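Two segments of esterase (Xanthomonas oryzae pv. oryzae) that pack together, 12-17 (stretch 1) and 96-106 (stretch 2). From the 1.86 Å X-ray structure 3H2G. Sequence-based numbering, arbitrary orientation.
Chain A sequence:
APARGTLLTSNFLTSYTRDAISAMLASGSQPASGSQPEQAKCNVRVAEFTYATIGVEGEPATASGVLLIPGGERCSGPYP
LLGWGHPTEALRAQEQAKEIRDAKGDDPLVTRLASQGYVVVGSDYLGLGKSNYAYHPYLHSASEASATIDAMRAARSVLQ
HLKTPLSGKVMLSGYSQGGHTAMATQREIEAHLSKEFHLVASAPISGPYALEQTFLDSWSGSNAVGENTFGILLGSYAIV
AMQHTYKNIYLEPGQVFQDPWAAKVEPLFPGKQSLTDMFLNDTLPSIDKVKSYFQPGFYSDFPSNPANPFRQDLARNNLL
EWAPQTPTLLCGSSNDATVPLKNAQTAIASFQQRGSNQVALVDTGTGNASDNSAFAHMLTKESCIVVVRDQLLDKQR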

ATOM      1  N   PHE A  12     -21.728   4.609  -8.377  1.00 10.29           N
ATOM      2  CA  PHE A  12     -20.865   5.362  -9.269  1.00 11.50           C
ATOM      3  C   PHE A  12     -20.912   6.819  -8.838  1.00 11.06           C
ATOM      4  O   PHE A  12     -21.986   7.385  -8.639  1.00 10.92           O
ATOM      5  CB  PHE A  12     -21.317   5.163 -10.716  1.00 14.91           C
ATOM      6  CG  PHE A  12     -21.319   3.720 -11.134  1.00 18.19           C
ATOM      7  CD1 PHE A  12     -22.428   2.914 -10.894  1.00 20.20           C
ATOM      8  CD2 PHE A  12     -20.180   3.144 -11.688  1.00 20.26           C
ATOM      9  CE1 PHE A  12     -22.400   1.552 -11.195  1.00 21.87           C
ATOM     10  CE2 PHE A  12     -20.140   1.783 -11.991  1.00 21.26           C
ATOM     11  CZ  PHE A  12     -21.252   0.986 -11.743  1.00 21.42           C
ATOM     12  N   LEU A  13     -19.732   7.410  -8.673  1.00  9.33           N
ATOM     13  CA  LEU A  13     -19.609   8.787  -8.212  1.00 11.34           C
ATOM     14  C   LEU A  13     -19.555   9.860  -9.286  1.00 12.39           C
ATOM     15  O   LEU A  13     -20.325  10.819  -9.246  1.00 13.94           O
ATOM     16  CB  LEU A  13     -18.369   8.924  -7.322  1.00 10.44           C
ATOM     17  CG  LEU A  13     -18.378   8.125  -6.016  1.00 10.22           C
ATOM     18  CD1 LEU A  13     -17.075   8.369  -5.250  1.00 10.03           C
ATOM     19  CD2 LEU A  13     -19.576   8.552  -5.178  1.00 10.58           C
ATOM     20  N   THR A  14     -18.636   9.708 -10.230  1.00 12.39           N
ATOM     21  CA  THR A  14     -18.469  10.693 -11.292  1.00 12.44           C
ATOM     22  C   THR A  14     -17.611  10.108 -12.408  1.00 12.61           C
ATOM     23  O   THR A  14     -17.169   8.960 -12.328  1.00 13.73           O
ATOM     24  CB  THR A  14     -17.779  11.970 -10.745  1.00 13.20           C
ATOM     25  OG1 THR A  14     -17.706  12.967 -11.773  1.00 14.34           O
ATOM     26  CG2 THR A  14     -16.371  11.645 -10.272  1.00 13.67           C
ATOM     27  N   SER A  15     -17.391  10.896 -13.454  1.00 11.20           N
ATOM     28  CA  SER A  15     -16.569  10.469 -14.579  1.00 10.21           C
ATOM     29  C   SER A  15     -15.760  11.662 -15.059  1.00  8.78           C
ATOM     30  O   SER A  15     -16.192  12.808 -14.926  1.00  8.19           O
ATOM     31  CB  SER A  15     -17.439   9.948 -15.731  1.00 11.75           C
ATOM     32  OG  SER A  15     -18.184   8.812 -15.332  1.00 18.25           O
ATOM     33  N   TYR A  16     -14.582  11.389 -15.608  1.00  7.69           N
ATOM     34  CA  TYR A  16     -13.713  12.442 -16.123  1.00  8.69           C
ATOM     35  C   TYR A  16     -13.456  12.179 -17.596  1.00  8.92           C
ATOM     36  O   TYR A  16     -13.213  11.042 -17.992  1.00  9.10           O
ATOM     37  CB  TYR A  16     -12.391  12.459 -15.358  1.00  8.99           C
ATOM     38  CG  TYR A  16     -12.598  12.517 -13.870  1.00  9.53           C
ATOM     39  CD1 TYR A  16     -12.273  11.430 -13.059  1.00 11.76           C
ATOM     40  CD2 TYR A  16     -13.181  13.635 -13.276  1.00 10.54           C
ATOM     41  CE1 TYR A  16     -12.527  11.455 -11.692  1.00 13.65           C
ATOM     42  CE2 TYR A  16     -13.442  13.670 -11.912  1.00 13.49           C
ATOM     43  CZ  TYR A  16     -13.114  12.576 -11.126  1.00 13.30           C
ATOM     44  OH  TYR A  16     -13.392  12.602  -9.779  1.00 16.04           O
ATOM     45  N   THR A  17     -13.511  13.232 -18.403  1.00  9.05           N
ATOM     46  CA  THR A  17     -13.295  13.095 -19.837  1.00  9.17           C
ATOM     47  C   THR A  17     -11.822  12.913 -20.177  1.00  9.38           C
ATOM     48  O   THR A  17     -10.938  13.291 -19.409  1.00  7.51           O
ATOM     49  CB  THR A  17     -13.795  14.331 -20.605  1.00 10.42           C
ATOM     50  OG1 THR A  17     -12.964  15.453 -20.285  1.00  9.63           O
ATOM     51  CG2 THR A  17     -15.238  14.647 -20.232  1.00 10.87           C
ATOM     52  N   GLN A  96     -10.838   5.924  -0.554  1.00  6.19           N
ATOM     53  CA  GLN A  96     -10.121   6.347  -1.757  1.00  6.18           C
ATOM     54  C   GLN A  96     -11.032   6.907  -2.847  1.00  6.59           C
ATOM     55  O   GLN A  96     -10.699   7.900  -3.495  1.00  5.59           O
ATOM     56  CB  GLN A  96      -9.335   5.185  -2.358  1.00  7.39           C
ATOM     57  CG  GLN A  96      -8.237   4.627  -1.486  1.00  8.71           C
ATOM     58  CD  GLN A  96      -7.592   3.421  -2.127  1.00  8.69           C
ATOM     59  OE1 GLN A  96      -6.728   3.549  -2.996  1.00  8.48           O
ATOM     60  NE2 GLN A  96      -8.029   2.236  -1.720  1.00  8.12           N
ATOM     61  N   ALA A  97     -12.172   6.257  -3.061  1.00  6.41           N
ATOM     62  CA  ALA A  97     -13.111   6.680  -4.094  1.00  6.91           C
ATOM     63  C   ALA A  97     -13.584   8.116  -3.896  1.00  7.71           C
ATOM     64  O   ALA A  97     -13.594   8.911  -4.835  1.00  7.04           O
ATOM     65  CB  ALA A  97     -14.306   5.734  -4.136  1.00  6.32           C
ATOM     66  N   LYS A  98     -13.972   8.449  -2.672  1.00  8.17           N
ATOM     67  CA  LYS A  98     -14.443   9.797  -2.389  1.00  8.90           C
ATOM     68  C   LYS A  98     -13.313  10.820  -2.445  1.00  9.31           C
ATOM     69  O   LYS A  98     -13.540  11.982  -2.785  1.00 10.38           O
ATOM     70  CB  LYS A  98     -15.148   9.832  -1.031  1.00  9.21           C
ATOM     71  CG  LYS A  98     -16.513   9.152  -1.073  1.00  9.07           C
ATOM     72  CD  LYS A  98     -17.295   9.329   0.214  1.00 10.81           C
ATOM     73  CE  LYS A  98     -18.727   8.831   0.055  1.00 10.85           C
ATOM     74  NZ  LYS A  98     -18.799   7.383  -0.282  1.00  8.09           N
ATOM     75  N   GLU A  99     -12.097  10.389  -2.120  1.00  8.41           N
ATOM     76  CA  GLU A  99     -10.944  11.282  -2.160  1.00  9.27           C
ATOM     77  C   GLU A  99     -10.657  11.680  -3.611  1.00  9.11           C
ATOM     78  O   GLU A  99     -10.390  12.846  -3.901  1.00  8.55           O
ATOM     79  CB  GLU A  99      -9.723  10.594  -1.547  1.00 10.49           C
ATOM     80  CG  GLU A  99      -8.468  11.456  -1.474  1.00 14.03           C
ATOM     81  CD  GLU A  99      -8.690  12.772  -0.746  1.00 18.49           C
ATOM     82  OE1 GLU A  99      -9.418  12.787   0.270  1.00 19.24           O
ATOM     83  OE2 GLU A  99      -8.123  13.794  -1.187  1.00 21.23           O
ATOM     84  N   ILE A 100     -10.716  10.712  -4.523  1.00  7.96           N
ATOM     85  CA  ILE A 100     -10.475  10.999  -5.934  1.00  7.80           C
ATOM     86  C   ILE A 100     -11.567  11.944  -6.428  1.00  8.67           C
ATOM     87  O   ILE A 100     -11.307  12.877  -7.190  1.00  8.60           O
ATOM     88  CB  ILE A 100     -10.480   9.702  -6.775  1.00  8.75           C
ATOM     89  CG1 ILE A 100      -9.275   8.838  -6.384  1.00  8.84           C
ATOM     90  CG2 ILE A 100     -10.446  10.033  -8.264  1.00  8.63           C
ATOM     91  CD1 ILE A 100      -9.189   7.519  -7.120  1.00 12.75           C
ATOM     92  N   ARG A 101     -12.792  11.708  -5.974  1.00  8.21           N
ATOM     93  CA  ARG A 101     -13.913  12.552  -6.363  1.00 10.04           C
ATOM     94  C   ARG A 101     -13.664  13.973  -5.853  1.00  9.41           C
ATOM     95  O   ARG A 101     -13.866  14.944  -6.584  1.00  8.81           O
ATOM     96  CB  ARG A 101     -15.217  11.994  -5.784  1.00 12.94           C
ATOM     97  CG  ARG A 101     -16.468  12.534  -6.458  1.00 19.23           C
ATOM     98  CD  ARG A 101     -17.108  13.674  -5.687  1.00 22.25           C
ATOM     99  NE  ARG A 101     -17.982  13.192  -4.618  1.00 25.47           N
ATOM    100  CZ  ARG A 101     -17.568  12.821  -3.412  1.00 26.19           C
ATOM    101  NH1 ARG A 101     -16.281  12.878  -3.104  1.00 27.62           N
ATOM    102  NH2 ARG A 101     -18.444  12.390  -2.512  1.00 24.70           N
ATOM    103  N   ASP A 102     -13.214  14.093  -4.607  1.00  8.92           N
ATOM    104  CA  ASP A 102     -12.929  15.408  -4.036  1.00 11.05           C
ATOM    105  C   ASP A 102     -11.822  16.111  -4.812  1.00 11.36           C
ATOM    106  O   ASP A 102     -11.853  17.331  -4.984  1.00 13.14           O
ATOM    107  CB  ASP A 102     -12.499  15.297  -2.568  1.00 11.38           C
ATOM    108  CG  ASP A 102     -13.603  14.782  -1.668  1.00 12.68           C
ATOM    109  OD1 ASP A 102     -14.787  14.895  -2.049  1.00 13.40           O
ATOM    110  OD2 ASP A 102     -13.282  14.275  -0.572  1.00 14.73           O
ATOM    111  N   ALA A 103     -10.841  15.338  -5.269  1.00 10.23           N
ATOM    112  CA  ALA A 103      -9.714  15.887  -6.019  1.00 10.04           C
ATOM    113  C   ALA A 103     -10.075  16.119  -7.485  1.00  9.04           C
ATOM    114  O   ALA A 103      -9.232  16.512  -8.287  1.00  6.67           O
ATOM    115  CB  ALA A 103      -8.515  14.946  -5.918  1.00  9.96           C
ATOM    116  N   LYS A 104     -11.335  15.873  -7.822  1.00  8.74           N
ATOM    117  CA  LYS A 104     -11.822  16.043  -9.184  1.00  9.32           C
ATOM    118  C   LYS A 104     -10.923  15.373 -10.226  1.00  9.41           C
ATOM    119  O   LYS A 104     -10.548  15.982 -11.231  1.00  9.37           O
ATOM    120  CB  LYS A 104     -11.999  17.536  -9.484  1.00 12.18           C
ATOM    121  CG  LYS A 104     -13.031  18.196  -8.568  1.00 16.51           C
ATOM    122  CD  LYS A 104     -13.283  19.657  -8.908  1.00 21.39           C
ATOM    123  CE  LYS A 104     -14.352  20.243  -7.990  1.00 24.21           C
ATOM    124  NZ  LYS A 104     -14.699  21.650  -8.343  1.00 26.44           N
ATOM    125  N   GLY A 105     -10.578  14.114  -9.967  1.00  7.54           N
ATOM    126  CA  GLY A 105      -9.755  13.350 -10.893  1.00  7.96           C
ATOM    127  C   GLY A 105      -8.250  13.518 -10.802  1.00  8.59           C
ATOM    128  O   GLY A 105      -7.504  12.805 -11.482  1.00  6.58           O
ATOM    129  N   ASP A 106      -7.797  14.450  -9.967  1.00  7.52           N
ATOM    130  CA  ASP A 106      -6.370  14.707  -9.815  1.00  8.20           C
ATOM    131  C   ASP A 106      -5.674  13.665  -8.941  1.00  8.88           C
ATOM    132  O   ASP A 106      -5.350  13.915  -7.781  1.00  9.61           O
ATOM    133  CB  ASP A 106      -6.159  16.118  -9.249  1.00  8.63           C
ATOM    134  CG  ASP A 106      -4.701  16.430  -8.974  1.00  9.42           C
ATOM    135  OD1 ASP A 106      -3.826  15.912  -9.703  1.00 10.62           O
ATOM    136  OD2 ASP A 106      -4.436  17.210  -8.036  1.00  9.16           O
TER
HETATM  137  O   HOH W   1     -20.075  12.570  -6.928  1.00 23.11           O
HETATM  138  O   HOH W   2     -14.756  14.552  -9.064  1.00 17.45           O

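Helix 96-102 and the turn that follows it pack against strand 12-16, whose axis runs at 41° to that of the helix and comes within 8.9 Å of it. The contact is small, burying 325 Å² in all, and no clear direct hydrogen bond crosses it; packing and two bridging waters join the segments.

Gln96, at the start of the stretch, lies out of reach of the strand, and contact begins at Ala97. Here Leu13, pointing toward the helix, places CD1 4.0 Å from Ala97 CB and 3.5 Å from Ala97 O. That carbonyl already accepts the helical hydrogen bond from Arg101 N (3.1 Å to Ala97 O), so the methyl group packs against backbone whose polar needs are met within the helix. The same methyl touches Lys98, whose CA-to-CB bond points away from the strand, with Leu13 CD1 4.3 Å from Lys98 CG.

Ile100 meets the strand further along, at Tyr16, where its CG2 lies 4.3 Å from Tyr16 CE1. The phenol oxygen, Tyr16 OH, is 3.3 Å from Ile100 O, a carbonyl that accepts a hydrogen bond from Gly105 N (3.1 Å) as the helix closes.

Arg101 is the most widely engaged residue of the helix. Its CB lies 4.1 Å from Leu13 CD1, and its CG lies 3.9 Å from Thr14 CG2, so the aliphatic part of the side chain rests on two successive strand residues. Beyond it, the guanidinium group turns back to its own helix, where Arg101 NH1 forms a salt bridge with Asp102 OD1 at 2.7 Å. Water 1 donates to Leu13 O (2.9 Å) and accepts a weak hydrogen bond from Arg101 NE (3.2 Å), while water 2 donates to Arg101 O (2.7 Å) and is hydrogen-bonded to Tyr16 OH (2.5 Å).

Past the helix, Lys104 adopts positive phi in a Schellman motif, and a type I' turn spans Ala103 to Asp106. The CA-to-CB bond of Lys104 points away, but its backbone meets the tyrosine, with Lys104 C 3.5 Å from Tyr16 CE2. Gly105 then lies over one face of the ring: its CA is 3.6 Å from the Tyr16 ring centroid and 19° off the normal, a CH-pi contact. An ideal CB here would lie only 3.1 Å from Tyr16 CG and would also be jammed against the carbonyl O of Lys104; the backbone angles alone call for glycine, and its bare CA lets the ring pack closely.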